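Local coordinates for putative type VI secretion protein (Escherichia coli, PDB 6SKI), which acts as a phospholipase toxin effector of the type VI secretion system, loaded onto the VgrG spike and probably hydrolysing membrane lipids of the target cell, at residues V279-A284 and W301-L306; G236-L241 and S274-V279; A455-A460 and A473-E478; F42-G47 and S100-L105; A417-R422 and L445-E450. All blocks are in the same frame, centred on the assembly; numbering follows the deposited sequence.

Interaction 1. Residues V279-A284 and W301-L306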
# COMPACT_ATOMS: atom_id res chain seq x y z
N VAL A 279 6.20 15.11 -5.87
CA VAL A 279 5.19 14.07 -5.72
C VAL A 279 4.95 13.46 -7.09
O VAL A 279 4.84 14.18 -8.09
CB VAL A 279 3.87 14.63 -5.14
CG1 VAL A 279 2.83 13.53 -5.03
CG2 VAL A 279 4.12 15.27 -3.79
N PHE A 280 4.88 12.13 -7.15
CA PHE A 280 4.60 11.42 -8.39
C PHE A 280 3.66 10.27 -8.11
O PHE A 280 3.88 9.49 -7.18
CB PHE A 280 5.89 10.89 -9.02
CG PHE A 280 5.69 10.27 -10.37
CD1 PHE A 280 5.32 11.04 -11.46
CD2 PHE A 280 5.85 8.91 -10.55
CE1 PHE A 280 5.14 10.47 -12.69
CE2 PHE A 280 5.66 8.34 -11.79
CZ PHE A 280 5.31 9.12 -12.86
N GLN A 281 2.59 10.17 -8.90
CA GLN A 281 1.70 9.03 -8.86
C GLN A 281 1.63 8.36 -10.22
O GLN A 281 1.55 9.04 -11.25
CB GLN A 281 0.29 9.41 -8.43
CG GLN A 281 -0.53 8.20 -8.02
CD GLN A 281 -1.88 8.56 -7.47
OE1 GLN A 281 -2.52 9.50 -7.92
NE2 GLN A 281 -2.34 7.78 -6.50
N ILE A 282 1.66 7.04 -10.21
CA ILE A 282 1.28 6.24 -11.37
C ILE A 282 -0.15 5.78 -11.15
O ILE A 282 -0.59 5.63 -10.01
CB ILE A 282 2.24 5.05 -11.58
CG1 ILE A 282 3.68 5.51 -11.42
CG2 ILE A 282 2.05 4.47 -12.96
CD1 ILE A 282 4.69 4.41 -11.56
N THR A 283 -0.90 5.64 -12.23
CA THR A 283 -2.31 5.31 -12.16
C THR A 283 -2.60 4.16 -13.11
O THR A 283 -2.04 4.10 -14.21
CB THR A 283 -3.17 6.54 -12.49
OG1 THR A 283 -3.29 7.37 -11.33
CG2 THR A 283 -4.56 6.15 -12.97
N ALA A 284 -3.46 3.23 -12.68
CA ALA A 284 -3.83 2.10 -13.51
C ALA A 284 -4.91 2.52 -14.50
O ALA A 284 -6.01 2.91 -14.10
CB ALA A 284 -4.33 0.95 -12.63
N TRP A 301 -0.62 17.61 -8.74
CA TRP A 301 0.71 17.02 -8.75
C TRP A 301 0.88 16.16 -9.99
O TRP A 301 -0.11 15.78 -10.63
CB TRP A 301 0.94 16.19 -7.48
CG TRP A 301 1.06 17.01 -6.25
CD1 TRP A 301 0.09 17.22 -5.32
CD2 TRP A 301 2.21 17.74 -5.82
NE1 TRP A 301 0.57 18.03 -4.32
CE2 TRP A 301 1.87 18.37 -4.61
CE3 TRP A 301 3.49 17.92 -6.33
CZ2 TRP A 301 2.77 19.16 -3.90
CZ3 TRP A 301 4.38 18.71 -5.63
CH2 TRP A 301 4.01 19.32 -4.43
N PRO A 302 2.11 15.86 -10.37
CA PRO A 302 2.33 15.01 -11.55
C PRO A 302 1.76 13.61 -11.36
O PRO A 302 2.04 12.93 -10.37
CB PRO A 302 3.86 14.98 -11.67
CG PRO A 302 4.25 16.31 -11.13
CD PRO A 302 3.39 16.41 -9.90
N GLU A 303 0.94 13.19 -12.32
CA GLU A 303 0.26 11.91 -12.26
C GLU A 303 0.38 11.25 -13.63
O GLU A 303 0.03 11.85 -14.64
CB GLU A 303 -1.21 12.06 -11.88
CG GLU A 303 -1.99 10.77 -11.96
CD GLU A 303 -3.22 10.78 -11.10
OE1 GLU A 303 -3.12 11.20 -9.93
OE2 GLU A 303 -4.30 10.38 -11.58
N LEU A 304 0.87 10.02 -13.65
CA LEU A 304 1.00 9.25 -14.88
C LEU A 304 -0.02 8.12 -14.88
O LEU A 304 -0.00 7.26 -14.00
CB LEU A 304 2.41 8.68 -15.03
CG LEU A 304 2.66 7.87 -16.30
CD1 LEU A 304 2.53 8.75 -17.52
CD2 LEU A 304 4.02 7.24 -16.25
N ALA A 305 -0.90 8.13 -15.88
CA ALA A 305 -1.81 7.02 -16.10
C ALA A 305 -1.12 6.01 -17.00
O ALA A 305 -0.72 6.34 -18.12
CB ALA A 305 -3.11 7.50 -16.72
N LEU A 306 -0.99 4.78 -16.52
CA LEU A 306 -0.23 3.77 -17.23
C LEU A 306 -1.10 2.54 -17.46
O LEU A 306 -1.86 2.14 -16.58
CB LEU A 306 1.03 3.38 -16.45
CG LEU A 306 2.34 3.28 -17.22
CD1 LEU A 306 2.47 4.43 -18.20
CD2 LEU A 306 3.51 3.28 -16.26
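Strands 279-284 and 303-306 run side by side in the same direction, inclined by 25°, and their buried, apolar packing lies on the face carrying Phe280, Ile282, Leu304 and Leu306. Phe280, its CG anti to the backbone N, lays CZ 3.6 Å from Leu304 CB, while Ile282 CG2 meets Leu306 CD2 at 3.8 Å. Helices 416-431 and 452-466 close over this face. The backbone ladder includes a nearly straight bond from Leu304 N to Gln281 O (2.7 Å, 173°) and one from Leu306 N to Thr283 O (2.6 Å). The pair belongs to the parallel part of the sheet of the α/β-hydrolase-type catalytic domain, and Ala284 N reaches Asp245, the probable acid of a Ser-His-Asp triad, through a weak hydrogen bond. The other face is polar, and the contact opens to solvent at Ala305 and at the partly exposed Trp301-Pro302 end. Here Thr283 OG1 donates only weakly to Glu303 OE2 (3.2 Å), and the carboxylate is held mainly by Ile297 N and Ser296 OG. At the start of 301-306, Val279 CG2 sits over the six-membered ring of Trp301, 3.7 Å from its centroid in a CH-pi contact, and the indole NE1 is bonded to Leu271 O.

Interaction 2. Residues G236-L241 and S274-V279; sequences GEVRFL and SVAKKV
The Phe240 ring takes Lys278 at its edge: Lys278 CB lies in the ring plane, 3.9 Å from CD1, and the two side chains cross at about a right angle. Beyond the two segments the ring meets Phe194, with planes about 50° apart, and the alanines Ala427, Ala428 and Ala431 of helix 416-431. Parallel pairing joins strands 237-243 and 278-284, neighbours in the central sheet of the α/β-hydrolase domain, through Lys278 N to Arg239 O (2.9 Å) and Leu241 N to Lys278 O (2.9 Å). Just ahead of these bonds both chains leave the extended form, at Arg239 (psi -56°) and Lys277 (psi -41°). As a result Lys277 N addresses two carbonyls, Val238 O at 3.3 Å from above its plane and, weakly, Arg239 O. On the buried side, Val238 CG1 touches Ala276 CB at 3.6 Å and Leu241 CB lies beside Val279 CG2. On the opposite side the Lys277 chain bends at its third and fourth torsions, passing CE 3.5 Å from Arg239 CG and bringing NZ within 3.2 Å of Glu237 OE2 in a weak salt bridge. Lys277 NZ and Arg239 NE are like charges 6.1 Å apart. Their repulsion is probably eased by nearby carboxylates: Asp192 forms a salt bridge with Arg239, and Glu237, with Lys188 and Lys233 also at long range, serves Lys277.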
# COMPACT_ATOMS: atom_id res chain seq x y z
N GLY A 236 10.19 16.74 10.78
CA GLY A 236 10.79 16.38 9.52
C GLY A 236 10.16 17.08 8.34
O GLY A 236 9.30 17.95 8.47
N GLU A 237 10.62 16.68 7.16
CA GLU A 237 10.12 17.18 5.90
C GLU A 237 10.04 16.01 4.93
O GLU A 237 10.80 15.05 5.05
CB GLU A 237 11.02 18.30 5.36
CG GLU A 237 10.68 18.80 3.98
CD GLU A 237 11.37 20.11 3.65
OE1 GLU A 237 12.10 20.62 4.53
OE2 GLU A 237 11.19 20.62 2.53
N VAL A 238 9.12 16.08 3.97
CA VAL A 238 8.96 15.04 2.96
C VAL A 238 9.63 15.51 1.68
O VAL A 238 9.31 16.58 1.16
CB VAL A 238 7.48 14.70 2.72
CG1 VAL A 238 7.36 13.65 1.64
CG2 VAL A 238 6.85 14.20 4.00
N ARG A 239 10.57 14.71 1.18
CA ARG A 239 11.26 15.04 -0.07
C ARG A 239 10.49 14.54 -1.28
O ARG A 239 10.15 15.31 -2.18
CB ARG A 239 12.68 14.48 -0.05
CG ARG A 239 13.54 14.99 -1.19
CD ARG A 239 14.94 14.41 -1.14
NE ARG A 239 14.93 12.98 -0.87
CZ ARG A 239 16.03 12.24 -0.79
NH1 ARG A 239 17.22 12.80 -0.96
NH2 ARG A 239 15.95 10.94 -0.55
N PHE A 240 10.21 13.24 -1.32
CA PHE A 240 9.52 12.62 -2.44
C PHE A 240 8.35 11.79 -1.94
O PHE A 240 8.51 11.00 -1.01
CB PHE A 240 10.46 11.75 -3.28
CG PHE A 240 9.79 11.10 -4.45
CD1 PHE A 240 9.38 11.85 -5.53
CD2 PHE A 240 9.56 9.73 -4.47
CE1 PHE A 240 8.77 11.25 -6.61
CE2 PHE A 240 8.95 9.14 -5.54
CZ PHE A 240 8.55 9.90 -6.61
N LEU A 241 7.19 11.97 -2.56
CA LEU A 241 6.01 11.16 -2.30
C LEU A 241 5.74 10.31 -3.53
O LEU A 241 5.38 10.84 -4.59
CB LEU A 241 4.81 12.04 -1.96
CG LEU A 241 3.56 11.36 -1.40
CD1 LEU A 241 3.89 10.61 -0.14
CD2 LEU A 241 2.49 12.39 -1.13
N SER A 274 2.81 22.21 -0.47
CA SER A 274 3.95 22.09 0.44
C SER A 274 3.98 20.75 1.15
O SER A 274 4.72 20.59 2.12
CB SER A 274 3.93 23.23 1.46
OG SER A 274 4.45 22.80 2.70
N VAL A 275 3.19 19.77 0.69
CA VAL A 275 3.18 18.46 1.33
C VAL A 275 4.49 17.74 1.09
O VAL A 275 4.90 16.90 1.91
CB VAL A 275 1.97 17.64 0.84
CG1 VAL A 275 2.20 17.13 -0.57
CG2 VAL A 275 1.68 16.50 1.80
N ALA A 276 5.17 18.05 -0.00
CA ALA A 276 6.44 17.42 -0.36
C ALA A 276 7.09 18.26 -1.43
O ALA A 276 6.46 19.12 -2.05
CB ALA A 276 6.24 15.98 -0.83
N LYS A 277 8.38 18.02 -1.65
CA LYS A 277 9.10 18.76 -2.68
C LYS A 277 8.77 18.22 -4.06
O LYS A 277 8.58 19.00 -5.00
CB LYS A 277 10.60 18.74 -2.40
CG LYS A 277 10.94 19.24 -1.01
CD LYS A 277 12.42 19.52 -0.84
CE LYS A 277 13.14 18.35 -0.19
NZ LYS A 277 12.97 18.33 1.29
N LYS A 278 8.71 16.90 -4.20
CA LYS A 278 8.29 16.26 -5.44
C LYS A 278 7.29 15.17 -5.10
O LYS A 278 7.49 14.40 -4.16
CB LYS A 278 9.47 15.67 -6.20
CG LYS A 278 10.53 16.68 -6.59
CD LYS A 278 10.00 17.69 -7.59
CE LYS A 278 11.12 18.29 -8.41
NZ LYS A 278 12.12 17.26 -8.78
N VAL A 279 6.20 15.11 -5.87
CA VAL A 279 5.19 14.07 -5.72
C VAL A 279 4.95 13.46 -7.09
O VAL A 279 4.84 14.18 -8.09
CB VAL A 279 3.87 14.63 -5.14
CG1 VAL A 279 2.83 13.53 -5.03
CG2 VAL A 279 4.12 15.27 -3.79

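Interaction 3. Residues A455-A460 and A473-E478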
# COMPACT_ATOMS: atom_id res chain seq x y z
N ALA A 455 9.16 0.14 -22.13
CA ALA A 455 9.49 0.69 -20.83
C ALA A 455 10.14 2.05 -20.98
O ALA A 455 9.75 3.01 -20.30
CB ALA A 455 10.41 -0.25 -20.07
N ASP A 456 11.08 2.17 -21.92
CA ASP A 456 11.67 3.47 -22.19
C ASP A 456 10.60 4.50 -22.48
O ASP A 456 10.56 5.56 -21.85
CB ASP A 456 12.64 3.36 -23.37
CG ASP A 456 13.91 2.64 -23.01
OD1 ASP A 456 14.04 2.20 -21.84
OD2 ASP A 456 14.78 2.49 -23.89
N LYS A 457 9.65 4.15 -23.35
CA LYS A 457 8.57 5.08 -23.66
C LYS A 457 7.81 5.44 -22.40
O LYS A 457 7.59 6.63 -22.12
CB LYS A 457 7.64 4.48 -24.71
CG LYS A 457 6.51 5.41 -25.12
CD LYS A 457 6.00 5.08 -26.50
CE LYS A 457 4.75 5.88 -26.82
NZ LYS A 457 4.07 5.37 -28.04
N ALA A 458 7.49 4.44 -21.58
CA ALA A 458 6.79 4.73 -20.33
C ALA A 458 7.61 5.66 -19.47
O ALA A 458 7.09 6.66 -18.95
CB ALA A 458 6.49 3.43 -19.59
N ILE A 459 8.92 5.41 -19.36
CA ILE A 459 9.77 6.30 -18.58
C ILE A 459 9.71 7.70 -19.16
O ILE A 459 9.52 8.69 -18.43
CB ILE A 459 11.21 5.76 -18.52
CG1 ILE A 459 11.30 4.61 -17.52
CG2 ILE A 459 12.17 6.86 -18.14
CD1 ILE A 459 12.38 3.62 -17.83
N ALA A 460 9.78 7.81 -20.49
CA ALA A 460 9.68 9.12 -21.11
C ALA A 460 8.35 9.77 -20.78
O ALA A 460 8.29 10.95 -20.43
CB ALA A 460 9.87 9.01 -22.62
N ALA A 473 1.38 9.14 -25.89
CA ALA A 473 0.63 7.95 -25.50
C ALA A 473 1.11 6.73 -26.29
O ALA A 473 1.70 6.84 -27.36
CB ALA A 473 -0.87 8.17 -25.72
N PHE A 474 0.83 5.56 -25.72
CA PHE A 474 1.17 4.31 -26.38
C PHE A 474 0.24 4.08 -27.56
O PHE A 474 -0.98 4.24 -27.44
CB PHE A 474 1.07 3.15 -25.40
CG PHE A 474 2.20 3.07 -24.42
CD1 PHE A 474 3.49 2.82 -24.84
CD2 PHE A 474 1.97 3.24 -23.07
CE1 PHE A 474 4.52 2.75 -23.94
CE2 PHE A 474 3.00 3.17 -22.17
CZ PHE A 474 4.28 2.92 -22.60
N THR A 475 0.81 3.71 -28.70
CA THR A 475 -0.01 3.41 -29.86
C THR A 475 -0.78 2.11 -29.62
O THR A 475 -0.53 1.37 -28.66
CB THR A 475 0.85 3.31 -31.12
OG1 THR A 475 1.89 2.35 -30.91
CG2 THR A 475 1.46 4.65 -31.45
N GLU A 476 -1.73 1.83 -30.51
CA GLU A 476 -2.61 0.68 -30.30
C GLU A 476 -1.85 -0.63 -30.47
O GLU A 476 -2.18 -1.63 -29.81
CB GLU A 476 -3.81 0.75 -31.24
CG GLU A 476 -4.51 2.09 -31.18
CD GLU A 476 -5.58 2.13 -30.10
OE1 GLU A 476 -5.68 3.16 -29.40
OE2 GLU A 476 -6.31 1.13 -29.95
N GLU A 477 -0.84 -0.67 -31.34
CA GLU A 477 0.03 -1.84 -31.39
C GLU A 477 0.79 -2.00 -30.09
O GLU A 477 0.89 -3.10 -29.53
CB GLU A 477 1.01 -1.71 -32.56
CG GLU A 477 0.38 -1.33 -33.89
CD GLU A 477 0.14 0.17 -34.02
OE1 GLU A 477 -0.65 0.72 -33.22
OE2 GLU A 477 0.73 0.80 -34.92
N GLU A 478 1.34 -0.89 -29.58
CA GLU A 478 2.01 -0.91 -28.30
C GLU A 478 1.05 -1.25 -27.18
O GLU A 478 1.41 -1.98 -26.25
CB GLU A 478 2.67 0.44 -28.05
CG GLU A 478 3.82 0.73 -28.99
CD GLU A 478 4.41 2.10 -28.78
OE1 GLU A 478 3.68 2.98 -28.27
OE2 GLU A 478 5.59 2.31 -29.12
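Lys457 places CG anti to its backbone N (chi1 -178°) and stays extended to NZ, so the ammonium crosses from helix 452-466 to the turn before helix 476-483. Glu478 turns CG anti to its carbonyl carbon and is likewise extended beyond it; its side chain meets the lysine at about a right angle. NZ is gripped from two directions. It forms a salt bridge with Glu478 OE1, using the syn lone pair of that oxygen, with NZ 2.4 Å from OE1 in the model. It also donates to Ala473 O at 2.9 Å, approaching 36° out of the carbonyl plane. Glu478 OE1 has a second donor: Thr475 N, at 3.0 Å with an angle of 157°, meets it from above the carboxylate plane. Thr475 is the N-cap of helix 476-483 and Glu478 stands three residues on, so this bond is the glutamate-to-N-cap half of a capping box, which the lysine of the other helix joins. The carboxylate at the helix start would probably be favoured in its charged form by the helix end and by the ammonium together. Beside the polar group, Phe474 slides past the lysine in the opposite direction, its CE1 3.5 Å from Lys457 CG. Ala458 CB lies at the ring edge, in plane, 3.8 Å from CZ. Leu479 and Ile482 of the following helix touch the same ring, as does Pro307, while Ala458 also packs on Val419 and Val423 of helix 416-431.

Interaction 4. Residues F42-G47 and S100-L105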
# COMPACT_ATOMS: atom_id res chain seq x y z
N PHE A 42 8.04 3.18 3.46
CA PHE A 42 7.52 2.30 2.43
C PHE A 42 6.26 1.64 2.96
O PHE A 42 6.34 0.70 3.75
CB PHE A 42 8.57 1.26 2.02
CG PHE A 42 9.73 1.84 1.27
CD1 PHE A 42 10.90 2.14 1.92
CD2 PHE A 42 9.64 2.06 -0.09
CE1 PHE A 42 11.96 2.67 1.24
CE2 PHE A 42 10.71 2.59 -0.77
CZ PHE A 42 11.87 2.89 -0.11
N PHE A 43 5.11 2.14 2.52
CA PHE A 43 3.81 1.64 2.94
C PHE A 43 3.34 0.66 1.87
O PHE A 43 3.01 1.07 0.76
CB PHE A 43 2.80 2.77 3.08
CG PHE A 43 3.01 3.66 4.26
CD1 PHE A 43 2.52 3.31 5.50
CD2 PHE A 43 3.65 4.87 4.11
CE1 PHE A 43 2.69 4.15 6.57
CE2 PHE A 43 3.82 5.70 5.18
CZ PHE A 43 3.34 5.34 6.41
N ASP A 44 3.30 -0.61 2.21
CA ASP A 44 2.92 -1.59 1.20
C ASP A 44 1.41 -1.78 1.18
O ASP A 44 0.69 -1.37 2.09
CB ASP A 44 3.62 -2.92 1.47
CG ASP A 44 3.84 -3.72 0.21
OD1 ASP A 44 3.23 -3.38 -0.83
OD2 ASP A 44 4.61 -4.70 0.26
N GLY A 45 0.93 -2.39 0.11
CA GLY A 45 -0.39 -2.96 0.08
C GLY A 45 -0.34 -4.41 0.51
O GLY A 45 0.43 -4.78 1.41
N THR A 46 -1.14 -5.25 -0.13
CA THR A 46 -0.86 -6.66 0.03
C THR A 46 0.40 -7.00 -0.75
O THR A 46 0.71 -6.40 -1.79
CB THR A 46 -2.04 -7.50 -0.45
OG1 THR A 46 -3.26 -6.87 -0.05
CG2 THR A 46 -1.99 -8.88 0.17
N GLY A 47 1.15 -7.97 -0.24
CA GLY A 47 2.39 -8.35 -0.89
C GLY A 47 2.45 -9.84 -1.11
O GLY A 47 1.53 -10.43 -1.67
N SER A 100 5.26 -6.75 -4.20
CA SER A 100 4.76 -5.54 -4.83
C SER A 100 5.94 -4.70 -5.29
O SER A 100 7.10 -5.08 -5.13
CB SER A 100 3.85 -4.77 -3.88
OG SER A 100 4.33 -4.84 -2.56
N ASN A 101 5.66 -3.52 -5.84
CA ASN A 101 6.71 -2.60 -6.23
C ASN A 101 7.25 -1.82 -5.04
O ASN A 101 8.36 -1.28 -5.12
CB ASN A 101 6.20 -1.63 -7.29
CG ASN A 101 6.30 -2.20 -8.68
OD1 ASN A 101 6.97 -3.20 -8.91
ND2 ASN A 101 5.62 -1.57 -9.63
N ILE A 102 6.51 -1.78 -3.94
CA ILE A 102 7.02 -1.18 -2.71
C ILE A 102 8.10 -2.07 -2.11
O ILE A 102 9.10 -1.59 -1.57
CB ILE A 102 5.87 -0.92 -1.73
CG1 ILE A 102 4.89 0.08 -2.33
CG2 ILE A 102 6.40 -0.40 -0.41
CD1 ILE A 102 5.51 1.40 -2.68
N HIS A 103 7.92 -3.39 -2.22
CA HIS A 103 8.97 -4.32 -1.80
C HIS A 103 10.26 -4.07 -2.57
O HIS A 103 11.34 -4.01 -1.99
CB HIS A 103 8.49 -5.75 -2.01
CG HIS A 103 9.51 -6.79 -1.65
ND1 HIS A 103 10.36 -7.34 -2.58
CD2 HIS A 103 9.81 -7.38 -0.47
CE1 HIS A 103 11.15 -8.22 -1.99
NE2 HIS A 103 10.83 -8.26 -0.70
N TRP A 104 10.15 -3.92 -3.89
CA TRP A 104 11.34 -3.74 -4.72
C TRP A 104 11.96 -2.37 -4.50
O TRP A 104 13.19 -2.23 -4.54
CB TRP A 104 10.98 -3.95 -6.18
CG TRP A 104 10.54 -5.34 -6.47
CD1 TRP A 104 9.35 -5.72 -7.00
CD2 TRP A 104 11.29 -6.54 -6.25
NE1 TRP A 104 9.30 -7.09 -7.12
CE2 TRP A 104 10.48 -7.61 -6.66
CE3 TRP A 104 12.56 -6.81 -5.74
CZ2 TRP A 104 10.90 -8.93 -6.59
CZ3 TRP A 104 12.97 -8.12 -5.66
CH2 TRP A 104 12.15 -9.17 -6.08
N LEU A 105 11.13 -1.35 -4.29
CA LEU A 105 11.67 -0.03 -3.96
C LEU A 105 12.39 -0.05 -2.63
O LEU A 105 13.43 0.60 -2.46
CB LEU A 105 10.54 1.00 -3.94
CG LEU A 105 10.06 1.53 -5.28
CD1 LEU A 105 8.81 2.35 -5.08
CD2 LEU A 105 11.12 2.34 -5.98
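Strand 22-43 ends at Phe43, and the chain continues through the turn Asp44-Gly47 alongside the start of helix 101-108, with the CA atoms of Asp44 and Ile102 5.7 Å apart. This is the end of a central strand of the α/β-hydrolase sheet, flanked by strands 121-128 and 184-195. Thr46 lies near the probable Ser-His-Asp triad, so the turn borders the likely active site. Asp44 swings its carboxylate toward the helix, with CG anti to the backbone N (chi1 -152°). There Ser100 OG, placed between its own backbone N and carbonyl carbon (chi1 38°), donates to the syn lone pair of Asp44 OD1 at 2.5 Å. Ser100 occupies the N-cap position, but its hydroxyl is directed to this aspartate and makes no capping bond. A weak bond from Gly45 N to the same OD1, 2.7 Å long, helps to fix the buried carboxylate, whose negative charge the nearby helix start would probably stabilise. Further along, the contact is apolar. Phe42 CB meets Ile102 CG2 at 3.7 Å, and the Phe42 ring crosses Leu105 at about a right angle, CE2 lying 3.6 Å from Leu105 CB. The same ring lies nearly parallel to that of Phe194 and meets Tyr109 edge-to-face. Between the polar and apolar parts stands Ile102, its CG1 3.8 Å from Phe43 O and its CB 3.7 Å from Asp44 OD1.

Interaction 5. Residues A417-R422 and L445-E450; sequences ANVCLR and LQLPSE
Helix 416-431 is flanked along its first turns by the irregular chain 445-450 that leads into helix 452-466, so the contact belongs to the helical layer packed on the catalytic sheet. Two leucines of that chain carry it. Leu447 points at the helix and divides its branches: CD2 lies 3.6 Å from Asn418 CB and 3.7 Å from Val419 CG2, whereas CD1 lies 3.6 Å from Arg422 NE. The Arg422 side chain, extended from CG to NE, comes tip to tip with Leu447, whose CG sits over one face of the guanidinium. Leu445 CD2 meets Leu421 CD2 at 3.6 Å, the two side chains crossing at about a right angle, and the same Leu445 methyl is 3.3 Å from Asn418 OD1. Asn418 turns CG anti to its carbonyl carbon (chi1 -64°), laying its amide across Leu445, and ND2 makes a weak hydrogen bond with Glu444 O just before the segment. Outside the pair, Leu421 and Leu445 both touch Trp104 of helix 101-108, and Leu447 touches Ala455 of helix 452-466. The side chains thus meet largely through aliphatic surface, the arginine contributing its flat face and the asparagine its CB, with one weak polar tie to the loop through Asn418 and Glu444.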
# COMPACT_ATOMS: atom_id res chain seq x y z
N ALA A 417 4.67 -4.58 -14.06
CA ALA A 417 4.95 -3.92 -12.81
C ALA A 417 6.43 -3.60 -12.66
O ALA A 417 6.78 -2.69 -11.91
CB ALA A 417 4.49 -4.79 -11.64
N ASN A 418 7.30 -4.28 -13.41
CA ASN A 418 8.70 -3.88 -13.46
C ASN A 418 8.86 -2.58 -14.24
O ASN A 418 9.68 -1.73 -13.88
CB ASN A 418 9.53 -5.00 -14.09
CG ASN A 418 9.52 -6.26 -13.26
OD1 ASN A 418 9.32 -6.22 -12.05
ND2 ASN A 418 9.72 -7.39 -13.92
N VAL A 419 8.07 -2.40 -15.30
CA VAL A 419 8.06 -1.14 -16.02
C VAL A 419 7.57 -0.02 -15.11
O VAL A 419 8.15 1.07 -15.07
CB VAL A 419 7.20 -1.25 -17.29
CG1 VAL A 419 7.14 0.08 -18.01
CG2 VAL A 419 7.74 -2.34 -18.19
N CYS A 420 6.49 -0.27 -14.37
CA CYS A 420 5.99 0.74 -13.44
C CYS A 420 7.00 1.03 -12.34
O CYS A 420 7.15 2.18 -11.91
CB CYS A 420 4.66 0.28 -12.85
SG CYS A 420 3.38 0.09 -14.10
N LEU A 421 7.72 0.00 -11.89
CA LEU A 421 8.82 0.18 -10.95
C LEU A 421 9.88 1.11 -11.52
O LEU A 421 10.38 1.99 -10.82
CB LEU A 421 9.44 -1.17 -10.63
CG LEU A 421 10.50 -1.19 -9.54
CD1 LEU A 421 9.94 -0.71 -8.22
CD2 LEU A 421 11.07 -2.57 -9.42
N ARG A 422 10.26 0.91 -12.78
CA ARG A 422 11.30 1.74 -13.37
C ARG A 422 10.83 3.17 -13.55
O ARG A 422 11.62 4.11 -13.40
CB ARG A 422 11.74 1.13 -14.70
CG ARG A 422 12.57 -0.11 -14.50
CD ARG A 422 12.59 -1.00 -15.71
NE ARG A 422 12.99 -2.35 -15.33
CZ ARG A 422 14.23 -2.81 -15.42
NH1 ARG A 422 15.19 -2.03 -15.88
NH2 ARG A 422 14.51 -4.05 -15.06
N LEU A 445 13.40 -8.51 -11.73
CA LEU A 445 13.18 -7.14 -12.19
C LEU A 445 13.61 -6.94 -13.63
O LEU A 445 13.55 -5.81 -14.13
CB LEU A 445 13.91 -6.17 -11.27
CG LEU A 445 13.34 -6.08 -9.86
CD1 LEU A 445 13.89 -4.86 -9.13
CD2 LEU A 445 11.83 -6.05 -9.89
N GLN A 446 14.04 -8.00 -14.31
CA GLN A 446 14.49 -7.89 -15.68
C GLN A 446 13.30 -7.94 -16.62
O GLN A 446 12.38 -8.75 -16.45
CB GLN A 446 15.48 -9.01 -16.03
CG GLN A 446 16.76 -8.96 -15.24
CD GLN A 446 17.40 -7.58 -15.26
OE1 GLN A 446 17.66 -7.02 -16.32
NE2 GLN A 446 17.64 -7.03 -14.07
N LEU A 447 13.32 -7.07 -17.62
CA LEU A 447 12.24 -6.85 -18.56
C LEU A 447 12.43 -7.72 -19.80
O LEU A 447 13.55 -7.86 -20.30
CB LEU A 447 12.19 -5.39 -18.97
CG LEU A 447 11.53 -4.50 -17.93
CD1 LEU A 447 11.43 -3.10 -18.44
CD2 LEU A 447 10.16 -5.05 -17.61
N PRO A 448 11.35 -8.33 -20.29
CA PRO A 448 11.43 -9.03 -21.58
C PRO A 448 11.78 -8.05 -22.69
O PRO A 448 11.54 -6.85 -22.58
CB PRO A 448 10.02 -9.59 -21.76
CG PRO A 448 9.46 -9.67 -20.38
CD PRO A 448 10.03 -8.48 -19.67
N SER A 449 12.38 -8.58 -23.76
CA SER A 449 12.75 -7.73 -24.88
C SER A 449 11.53 -7.01 -25.44
O SER A 449 11.60 -5.81 -25.73
CB SER A 449 13.43 -8.56 -25.96
OG SER A 449 14.26 -9.56 -25.39
N GLU A 450 10.40 -7.72 -25.55
CA GLU A 450 9.17 -7.11 -26.04
C GLU A 450 8.79 -5.88 -25.23
O GLU A 450 8.19 -4.95 -25.77
CB GLU A 450 8.04 -8.14 -25.97
CG GLU A 450 7.00 -8.02 -27.06
CD GLU A 450 5.91 -9.06 -26.93
OE1 GLU A 450 5.06 -9.14 -27.83
OE2 GLU A 450 5.91 -9.79 -25.92

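Overall arrangement
From the N terminus the five contacts follow one another in series, none nesting in or crossing another. Interaction 4 closes a 52-residue loop, joining the end of strand 22-43 to helix 101-108. Interaction 2 spans 32 residues and interaction 1 another 16; they share Val279, so strand 278-284 is paired on both edges, with 237-243 and 303-306. Interaction 5 then closes 22 residues between helix 416-431 and its following loop, and interaction 3 closes 12 between helices 452-466 and 476-483. In space the helical contacts return to the sheet: Cys420 touches Ile282 and Leu306, Phe474 touches Leu306; and the helices tie to one another, Asn101 bonding to Ala417 O and Ala455 packing on Val419 and Leu447.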